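A rubisco-like protein (Burkholderia fungorum, PDB 3NWR) has no established substrate but, as a rubisco-like protein, is probably a lyase acting on a compound other than that of CO2-fixing rubisco. Local coordinates at residues Glu12-Glu16 with Ser97-Ile103; Leu15-Ile21 with Val127-Arg133; Leu134-Arg139 with Leu343-Asp349. All blocks are in the same frame, centred on the assembly; numbering follows the deposited sequence.

Interaction 1 of 3, residues Glu12-Glu16 with Ser97-Ile103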
loop_
_atom_site.group_PDB
_atom_site.type_symbol
_atom_site.label_atom_id
_atom_site.label_comp_id
_atom_site.label_asym_id
_atom_site.label_seq_id
_atom_site.Cartn_x
_atom_site.Cartn_y
_atom_site.Cartn_z
ATOM N N GLU A 12 24.238 15.521 3.439
ATOM C CA GLU A 12 24.359 14.504 2.400
ATOM C C GLU A 12 24.312 13.081 2.957
ATOM O O GLU A 12 24.167 12.125 2.200
ATOM C CB GLU A 12 25.642 14.710 1.588
ATOM C CG GLU A 12 25.418 15.381 0.240
ATOM C CD GLU A 12 26.692 15.970 -0.336
ATOM O OE1 GLU A 12 27.609 16.289 0.452
ATOM O OE2 GLU A 12 26.774 16.124 -1.574
ATOM N N ASP A 13 24.439 12.948 4.275
ATOM C CA ASP A 13 24.396 11.639 4.926
ATOM C C ASP A 13 23.046 11.373 5.592
ATOM O O ASP A 13 22.882 10.382 6.312
ATOM C CB ASP A 13 25.526 11.506 5.959
ATOM C CG ASP A 13 26.906 11.577 5.325
ATOM O OD1 ASP A 13 27.795 12.239 5.904
ATOM O OD2 ASP A 13 27.099 10.979 4.246
ATOM N N THR A 14 22.085 12.262 5.358
ATOM C CA THR A 14 20.756 12.109 5.950
ATOM C C THR A 14 19.663 12.394 4.935
ATOM O O THR A 14 19.909 12.972 3.886
ATOM C CB THR A 14 20.526 13.073 7.131
ATOM O OG1 THR A 14 20.508 14.426 6.650
ATOM C CG2 THR A 14 21.607 12.920 8.182
ATOM N N LEU A 15 18.449 11.969 5.260
ATOM C CA LEU A 15 17.269 12.508 4.604
ATOM C C LEU A 15 16.364 13.080 5.690
ATOM O O LEU A 15 16.537 12.792 6.878
ATOM C CB LEU A 15 16.544 11.440 3.770
ATOM C CG LEU A 15 15.995 10.232 4.532
ATOM C CD1 LEU A 15 14.652 10.542 5.206
ATOM C CD2 LEU A 15 15.862 9.049 3.577
ATOM N N GLU A 16 15.405 13.899 5.289
ATOM C CA GLU A 16 14.462 14.464 6.235
ATOM C C GLU A 16 13.021 14.115 5.881
ATOM O O GLU A 16 12.660 13.996 4.710
ATOM C CB GLU A 16 14.640 15.973 6.339
ATOM C CG GLU A 16 15.988 16.339 6.929
ATOM C CD GLU A 16 16.221 17.828 7.000
ATOM O OE1 GLU A 16 15.298 18.609 6.666
ATOM O OE2 GLU A 16 17.340 18.214 7.398
ATOM N N SER A 97 15.207 13.635 11.107
ATOM C CA SER A 97 16.391 13.426 10.285
ATOM C C SER A 97 16.845 11.980 10.432
ATOM O O SER A 97 17.075 11.514 11.546
ATOM C CB SER A 97 17.515 14.369 10.729
ATOM O OG SER A 97 18.686 14.186 9.948
ATOM N N PHE A 98 16.954 11.271 9.309
ATOM C CA PHE A 98 17.323 9.856 9.300
ATOM C C PHE A 98 18.690 9.649 8.665
ATOM O O PHE A 98 18.944 10.168 7.582
ATOM C CB PHE A 98 16.311 9.054 8.476
ATOM C CG PHE A 98 15.000 8.812 9.176
ATOM C CD1 PHE A 98 13.912 9.644 8.958
ATOM C CD2 PHE A 98 14.856 7.729 10.032
ATOM C CE1 PHE A 98 12.703 9.403 9.599
ATOM C CE2 PHE A 98 13.646 7.489 10.681
ATOM C CZ PHE A 98 12.579 8.325 10.468
ATOM N N PRO A 99 19.570 8.872 9.319
ATOM C CA PRO A 99 20.858 8.551 8.696
ATOM C C PRO A 99 20.694 7.580 7.528
ATOM O O PRO A 99 20.121 6.500 7.690
ATOM C CB PRO A 99 21.651 7.873 9.827
ATOM C CG PRO A 99 20.893 8.143 11.079
ATOM C CD PRO A 99 19.458 8.319 10.678
ATOM N N LEU A 100 21.208 7.958 6.363
ATOM C CA LEU A 100 21.072 7.131 5.167
ATOM C C LEU A 100 21.713 5.761 5.325
ATOM O O LEU A 100 21.269 4.778 4.728
ATOM C CB LEU A 100 21.669 7.844 3.957
ATOM C CG LEU A 100 20.995 9.165 3.606
ATOM C CD1 LEU A 100 21.622 9.796 2.358
ATOM C CD2 LEU A 100 19.493 8.973 3.408
ATOM N N ALA A 101 22.765 5.684 6.131
ATOM C CA ALA A 101 23.447 4.414 6.340
ATOM C C ALA A 101 22.518 3.341 6.935
ATOM O O ALA A 101 22.766 2.149 6.778
ATOM C CB ALA A 101 24.675 4.616 7.231
ATOM N N ASN A 102 21.452 3.765 7.611
ATOM C CA ASN A 102 20.476 2.814 8.147
ATOM C C ASN A 102 19.709 2.096 7.040
ATOM O O ASN A 102 19.216 0.978 7.244
ATOM C CB ASN A 102 19.447 3.521 9.037
ATOM C CG ASN A 102 20.005 3.937 10.378
ATOM O OD1 ASN A 102 21.195 3.793 10.642
ATOM N ND2 ASN A 102 19.137 4.459 11.240
ATOM N N ILE A 103 19.595 2.745 5.879
ATOM C CA ILE A 103 18.670 2.295 4.839
ATOM C C ILE A 103 19.397 1.812 3.586
ATOM O O ILE A 103 19.007 0.828 2.958
ATOM C CB ILE A 103 17.712 3.440 4.431
ATOM C CG1 ILE A 103 17.181 4.177 5.671
ATOM C CG2 ILE A 103 16.571 2.919 3.557
ATOM C CD1 ILE A 103 16.372 5.427 5.347
HETATM O O HOH W 1 24.307 7.928 7.145
HETATM O O HOH W 2 19.310 16.273 8.271
#

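Interaction 2 of 3, residues Leu15-Ile21 with Val127-Arg133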
loop_
_atom_site.group_PDB
_atom_site.type_symbol
_atom_site.label_atom_id
_atom_site.label_comp_id
_atom_site.label_asym_id
_atom_site.label_seq_id
_atom_site.Cartn_x
_atom_site.Cartn_y
_atom_site.Cartn_z
ATOM N N LEU A 15 18.449 11.969 5.260
ATOM C CA LEU A 15 17.269 12.508 4.604
ATOM C C LEU A 15 16.364 13.080 5.690
ATOM O O LEU A 15 16.537 12.792 6.878
ATOM C CB LEU A 15 16.544 11.440 3.770
ATOM C CG LEU A 15 15.995 10.232 4.532
ATOM C CD1 LEU A 15 14.652 10.542 5.206
ATOM C CD2 LEU A 15 15.862 9.049 3.577
ATOM N N GLU A 16 15.405 13.899 5.289
ATOM C CA GLU A 16 14.462 14.464 6.235
ATOM C C GLU A 16 13.021 14.115 5.881
ATOM O O GLU A 16 12.660 13.996 4.710
ATOM C CB GLU A 16 14.640 15.973 6.339
ATOM C CG GLU A 16 15.988 16.339 6.929
ATOM C CD GLU A 16 16.221 17.828 7.000
ATOM O OE1 GLU A 16 15.298 18.609 6.666
ATOM O OE2 GLU A 16 17.340 18.214 7.398
ATOM N N ALA A 17 12.208 13.954 6.918
ATOM C CA ALA A 17 10.801 13.638 6.747
ATOM C C ALA A 17 9.983 14.532 7.668
ATOM O O ALA A 17 10.285 14.633 8.856
ATOM C CB ALA A 17 10.556 12.170 7.071
ATOM N N ASP A 18 8.957 15.175 7.119
ATOM C CA ASP A 18 8.078 16.046 7.902
ATOM C C ASP A 18 6.773 15.318 8.191
ATOM O O ASP A 18 6.228 14.651 7.304
ATOM C CB ASP A 18 7.747 17.330 7.130
ATOM C CG ASP A 18 8.941 18.256 6.967
ATOM O OD1 ASP A 18 9.997 18.011 7.578
ATOM O OD2 ASP A 18 8.803 19.245 6.221
ATOM N N TYR A 19 6.265 15.458 9.415
ATOM C CA TYR A 19 5.000 14.849 9.823
ATOM C C TYR A 19 4.085 15.847 10.491
ATOM O O TYR A 19 4.536 16.854 11.037
ATOM C CB TYR A 19 5.232 13.715 10.827
ATOM C CG TYR A 19 6.150 12.636 10.338
ATOM C CD1 TYR A 19 5.644 11.458 9.807
ATOM C CD2 TYR A 19 7.526 12.790 10.414
ATOM C CE1 TYR A 19 6.497 10.461 9.359
ATOM C CE2 TYR A 19 8.382 11.801 9.969
ATOM C CZ TYR A 19 7.860 10.648 9.433
ATOM O OH TYR A 19 8.711 9.669 8.982
ATOM N N LEU A 20 2.790 15.553 10.440
ATOM C CA LEU A 20 1.819 16.172 11.329
ATOM C C LEU A 20 1.424 15.104 12.330
ATOM O O LEU A 20 0.947 14.035 11.941
ATOM C CB LEU A 20 0.587 16.636 10.540
ATOM C CG LEU A 20 -0.660 16.957 11.371
ATOM C CD1 LEU A 20 -0.446 18.220 12.186
ATOM C CD2 LEU A 20 -1.880 17.102 10.465
ATOM N N ILE A 21 1.628 15.362 13.621
ATOM C CA ILE A 21 1.234 14.388 14.624
ATOM C C ILE A 21 0.193 14.966 15.567
ATOM O O ILE A 21 0.052 16.185 15.687
ATOM C CB ILE A 21 2.430 13.851 15.435
ATOM C CG1 ILE A 21 3.063 14.965 16.278
ATOM C CG2 ILE A 21 3.446 13.213 14.500
ATOM C CD1 ILE A 21 4.042 14.438 17.328
ATOM N N VAL A 127 -1.216 10.702 12.802
ATOM C CA VAL A 127 0.134 10.757 12.251
ATOM C C VAL A 127 0.034 10.719 10.736
ATOM O O VAL A 127 -0.553 9.783 10.160
ATOM C CB VAL A 127 1.045 9.585 12.698
ATOM C CG1 VAL A 127 2.354 9.621 11.939
ATOM C CG2 VAL A 127 1.326 9.640 14.182
ATOM N N ARG A 128 0.597 11.738 10.101
ATOM C CA ARG A 128 0.636 11.807 8.650
ATOM C C ARG A 128 2.007 12.244 8.179
ATOM O O ARG A 128 2.554 13.238 8.657
ATOM C CB ARG A 128 -0.416 12.778 8.128
ATOM C CG ARG A 128 -0.528 12.837 6.595
ATOM C CD ARG A 128 -1.633 13.790 6.247
ATOM N NE ARG A 128 -1.805 14.046 4.825
ATOM C CZ ARG A 128 -2.831 13.607 4.106
ATOM N NH1 ARG A 128 -3.763 12.837 4.659
ATOM N NH2 ARG A 128 -2.919 13.947 2.832
ATOM N N LEU A 129 2.563 11.490 7.236
ATOM C CA LEU A 129 3.816 11.866 6.604
ATOM C C LEU A 129 3.513 12.901 5.537
ATOM O O LEU A 129 2.780 12.623 4.596
ATOM C CB LEU A 129 4.462 10.639 5.969
ATOM C CG LEU A 129 5.690 10.906 5.105
ATOM C CD1 LEU A 129 6.821 11.537 5.907
ATOM C CD2 LEU A 129 6.161 9.604 4.423
ATOM N N LEU A 130 4.054 14.104 5.701
ATOM C CA LEU A 130 3.755 15.221 4.800
ATOM C C LEU A 130 4.708 15.328 3.614
ATOM O O LEU A 130 4.285 15.573 2.482
ATOM C CB LEU A 130 3.804 16.545 5.570
ATOM C CG LEU A 130 2.966 16.610 6.841
ATOM C CD1 LEU A 130 3.216 17.941 7.563
ATOM C CD2 LEU A 130 1.493 16.434 6.515
ATOM N N SER A 131 5.999 15.178 3.871
ATOM C CA SER A 131 6.979 15.445 2.834
ATOM C C SER A 131 8.317 14.794 3.145
ATOM O O SER A 131 8.591 14.422 4.291
ATOM C CB SER A 131 7.152 16.957 2.645
ATOM O OG SER A 131 7.571 17.549 3.855
ATOM N N LEU A 132 9.139 14.648 2.106
ATOM C CA LEU A 132 10.471 14.059 2.221
ATOM C C LEU A 132 11.471 14.947 1.506
ATOM O O LEU A 132 11.144 15.577 0.495
ATOM C CB LEU A 132 10.512 12.678 1.570
ATOM C CG LEU A 132 9.675 11.599 2.256
ATOM C CD1 LEU A 132 9.543 10.377 1.348
ATOM C CD2 LEU A 132 10.302 11.220 3.579
ATOM N N ARG A 133 12.694 14.984 2.021
ATOM C CA ARG A 133 13.782 15.660 1.330
ATOM C C ARG A 133 14.993 14.741 1.278
ATOM O O ARG A 133 15.534 14.350 2.309
ATOM C CB ARG A 133 14.140 16.967 2.033
ATOM C CG ARG A 133 13.103 18.055 1.847
ATOM C CD ARG A 133 13.466 19.310 2.628
ATOM N NE ARG A 133 13.441 19.064 4.065
ATOM C CZ ARG A 133 12.323 18.996 4.785
ATOM N NH1 ARG A 133 11.143 19.153 4.197
ATOM N NH2 ARG A 133 12.382 18.762 6.089
#

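Interaction 3 of 3, residues Leu134-Arg139 with Leu343-Asp349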
loop_
_atom_site.group_PDB
_atom_site.type_symbol
_atom_site.label_atom_id
_atom_site.label_comp_id
_atom_site.label_asym_id
_atom_site.label_seq_id
_atom_site.Cartn_x
_atom_site.Cartn_y
_atom_site.Cartn_z
ATOM N N LEU A 134 15.403 14.396 0.063
ATOM C CA LEU A 134 16.528 13.498 -0.151
ATOM C C LEU A 134 17.670 14.230 -0.848
ATOM O O LEU A 134 17.432 15.055 -1.728
ATOM C CB LEU A 134 16.088 12.313 -1.025
ATOM C CG LEU A 134 15.393 11.122 -0.337
ATOM C CD1 LEU A 134 14.147 11.540 0.417
ATOM C CD2 LEU A 134 15.041 10.041 -1.355
ATOM N N PRO A 135 18.919 13.920 -0.468
ATOM C CA PRO A 135 20.062 14.476 -1.203
ATOM C C PRO A 135 20.101 13.919 -2.609
ATOM O O PRO A 135 19.699 12.776 -2.834
ATOM C CB PRO A 135 21.282 13.958 -0.423
ATOM C CG PRO A 135 20.761 13.484 0.895
ATOM C CD PRO A 135 19.334 13.068 0.657
ATOM N N ALA A 136 20.584 14.720 -3.555
ATOM C CA ALA A 136 20.708 14.279 -4.937
ATOM C C ALA A 136 21.533 13.001 -5.078
ATOM O O ALA A 136 21.198 12.120 -5.868
ATOM C CB ALA A 136 21.313 15.397 -5.790
ATOM N N SER A 137 22.622 12.906 -4.322
ATOM C CA SER A 137 23.500 11.742 -4.410
ATOM C C SER A 137 22.797 10.459 -3.970
ATOM O O SER A 137 23.124 9.370 -4.434
ATOM C CB SER A 137 24.778 11.963 -3.594
ATOM O OG SER A 137 24.494 12.236 -2.229
ATOM N N TYR A 138 21.834 10.595 -3.066
ATOM C CA TYR A 138 21.035 9.447 -2.641
ATOM C C TYR A 138 19.973 9.122 -3.696
ATOM O O TYR A 138 19.796 7.961 -4.085
ATOM C CB TYR A 138 20.386 9.741 -1.289
ATOM C CG TYR A 138 19.635 8.591 -0.655
ATOM C CD1 TYR A 138 20.269 7.385 -0.356
ATOM C CD2 TYR A 138 18.291 8.730 -0.308
ATOM C CE1 TYR A 138 19.574 6.336 0.254
ATOM C CE2 TYR A 138 17.591 7.690 0.293
ATOM C CZ TYR A 138 18.239 6.499 0.567
ATOM O OH TYR A 138 17.550 5.467 1.175
ATOM N N ARG A 139 19.271 10.145 -4.166
ATOM C CA ARG A 139 18.262 9.956 -5.214
ATOM C C ARG A 139 18.838 9.222 -6.428
ATOM O O ARG A 139 18.177 8.384 -7.048
ATOM C CB ARG A 139 17.688 11.315 -5.630
ATOM C CG ARG A 139 16.424 11.257 -6.492
ATOM C CD ARG A 139 16.739 11.203 -7.988
ATOM N NE ARG A 139 15.522 10.998 -8.770
ATOM C CZ ARG A 139 15.013 9.800 -9.037
ATOM N NH1 ARG A 139 15.630 8.705 -8.594
ATOM N NH2 ARG A 139 13.892 9.687 -9.744
ATOM N N LEU A 343 13.340 16.139 -7.647
ATOM C CA LEU A 343 13.441 15.625 -6.285
ATOM C C LEU A 343 14.608 16.259 -5.523
ATOM O O LEU A 343 14.545 16.429 -4.305
ATOM C CB LEU A 343 13.560 14.092 -6.279
ATOM C CG LEU A 343 12.341 13.289 -6.760
ATOM C CD1 LEU A 343 12.534 11.793 -6.516
ATOM C CD2 LEU A 343 11.065 13.785 -6.083
ATOM N N ALA A 344 15.673 16.600 -6.240
ATOM C CA ALA A 344 16.830 17.244 -5.619
ATOM C C ALA A 344 17.514 18.152 -6.626
ATOM O O ALA A 344 17.308 18.017 -7.829
ATOM C CB ALA A 344 17.810 16.205 -5.081
ATOM N N ALA A 345 18.323 19.080 -6.128
ATOM C CA ALA A 345 19.007 20.028 -7.000
ATOM C C ALA A 345 19.751 19.331 -8.133
ATOM O O ALA A 345 20.552 18.428 -7.904
ATOM C CB ALA A 345 19.965 20.901 -6.195
ATOM N N GLY A 346 19.463 19.751 -9.361
ATOM C CA GLY A 346 20.175 19.270 -10.530
ATOM C C GLY A 346 19.845 17.874 -11.039
ATOM O O GLY A 346 20.537 17.361 -11.916
ATOM N N CYS A 347 18.790 17.272 -10.497
ATOM C CA CYS A 347 18.416 15.905 -10.867
ATOM C C CYS A 347 17.694 15.812 -12.210
ATOM O O CYS A 347 17.807 14.804 -12.915
ATOM C CB CYS A 347 17.562 15.264 -9.766
ATOM S SG CYS A 347 18.503 14.768 -8.313
ATOM N N ASP A 348 16.954 16.859 -12.556
ATOM C CA ASP A 348 16.182 16.893 -13.809
ATOM C C ASP A 348 15.322 15.639 -14.009
ATOM O O ASP A 348 15.374 14.986 -15.054
ATOM C CB ASP A 348 17.117 17.081 -15.009
ATOM C CG ASP A 348 16.361 17.282 -16.312
ATOM O OD1 ASP A 348 15.311 17.961 -16.293
ATOM O OD2 ASP A 348 16.816 16.760 -17.354
ATOM N N ASP A 349 14.515 15.322 -13.006
ATOM C CA ASP A 349 13.779 14.071 -12.976
ATOM C C ASP A 349 12.261 14.277 -12.845
ATOM O O ASP A 349 11.555 13.446 -12.267
ATOM C CB ASP A 349 14.289 13.227 -11.806
ATOM C CG ASP A 349 14.113 13.924 -10.464
ATOM O OD1 ASP A 349 13.574 15.044 -10.429
ATOM O OD2 ASP A 349 14.515 13.350 -9.432
HETATM O O HOH W 3 13.815 14.727 -2.294
HETATM O O HOH W 4 11.586 11.352 -10.650
#

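Interaction 1 of 3, residues Glu12-Glu16 with Ser97-Ile103
Antiparallel pairing of two strands of the N-terminal domain joins 12-16 to 97-103, the short strand axes running 151° apart. S97 lies opposite E16 in a non-hydrogen-bonded pair; its CA makes a CA-H...O contact with L15 O at 3.5 Å, and its hydroxyl OG reaches a water (2.7 Å) that also binds T14 OG1 (2.7 Å) and donates to E16 OE2 (2.9 Å), tying together three side chains on one sheet face. E16 OE1 makes a salt bridge to R133. F98 forms the hydrogen-bonded pair with L15: F98 N to L15 O is 2.9 Å, L15 N to F98 O 3.0 Å. Their side chains share the opposite, buried face, where L15 CD1 meets F98 CD1 at 3.9 Å. P99 faces T14 in a non-hydrogen-bonded pair. Beyond it the chain turns into a helix-like bend, yet L100 N still donates to D13 O (2.9 Å); a water accepting from A101 N (2.9 Å) donates to D13 O (3.0 Å) as well. L100 CD2 packs on L15 CD2 (3.6 Å), and I103 CD1 reaches the same L15 CD2 at 4.1 Å. H205 of the second subunit packs on A101. Against the apolar face, L110 and V114 of helix 107-114 and Y138 of helix 136-139 cover L15, while strand 60-70 pairs with the other edge of strand 89-99.

Interaction 2 of 3, residues Leu15-Ile21 with Val127-Arg133
A classic beta bulge interrupts the antiparallel pairing of 15-21 with 127-133, where L130 and S131 both face D18. D18 N donates to S131 O (2.9 Å), while D18 O accepts from L130 N at 2.8 Å and, weakly, from S131 N at 3.5 Å. The extra residue shifts the register by one, so A17 pairs with L132 before the bulge and Y19 with L129 after it. Regular hydrogen-bonded pairs frame it: E16 N to R133 O (3.0 Å) with R133 N to E16 O (2.9 Å), and L20 N to R128 O (2.9 Å) with R128 N to L20 O (3.0 Å). These strands are neighbours in the four-stranded antiparallel sheet of the rubisco-type N-terminal domain, 126-133 being an outermost strand within the chain. On one face R133 joins two acids in a salt-bridge network: NH2 bonds E16 OE1 (3.0 Å) and D18 OD1 (2.9 Å), NE reaches E16 OE1 (3.2 Å), and NH1 meets D18 OD2 (3.1 Å). D18 is further held by T95 and R93 of strand 89-99. The other face is apolar. A17 CB touches L132 CD2 (3.6 Å) and L129 CD1 (4.0 Å); that same L129 CD1 sits over the Y19 ring in a CH-pi contact, 4.0 Å from its centroid. Helix 107-114 lies against this face, taking the Y19 hydroxyl at V114 O, and helix 301-309 of the catalytic domain packs on L129 and L132.

Interaction 3 of 3, residues Leu134-Arg139 with Leu343-Asp349
R139 loses the most surface here, with A136 and L343 next. The R139 side chain extends from helix 136-139 to the loop 343-349, where its NE forms a short, salt-bridging hydrogen bond with D349 OD2 (2.6 Å). D349 approaches the guanidinium at its edge, whereas L343 CD1 lies over one face, 3.8 Å from R139 NE. The other carboxylate oxygen, D349 OD1, accepts from L343 N (3.0 Å) and makes a salt bridge with R309, so D349 binds R139, R309 and the loop backbone at once. A water bound to R139 NH2 (3.0 Å) donates to D349 O (2.6 Å). This is a junction between domains: the helix, with P135 at its N-cap position, follows strand 126-133 after a two-residue link, while the loop connects helix 329-340 to strand 352-355 of the TIM-barrel catalytic domain. One turn before R139, A136 CB rests on A344 CB (3.7 Å) and C347 SG (3.8 Å), the first and last residues of a type II beta turn closed by C347 N to A344 O at 3.1 Å. L343 also packs on helix 301-309, and a water bridges its O (2.7 Å) to L134 N (2.9 Å).

How the interactions relate
Strand 14-23 lies between its two partners in the N-terminal sheet: interaction 1 pairs its start with strand 89-99, interaction 2 pairs L15-I21, overlapping at L15 and E16, with strand 126-133. Their centres are about 14 Å apart. Interaction 3 comes later, its first segment immediately following strand 126-133 and its second lying some 200 residues on, in the catalytic domain; its centre is about 14 Å from that of interaction 1 and about 18 Å from that of interaction 2. L15 bridges all three, packing on Y138 and L134. Y138 also meets L100 and I103, so helix 136-139 packs on the N-terminal sheet through Y138, while A136 and R139 reach the loop of the catalytic domain.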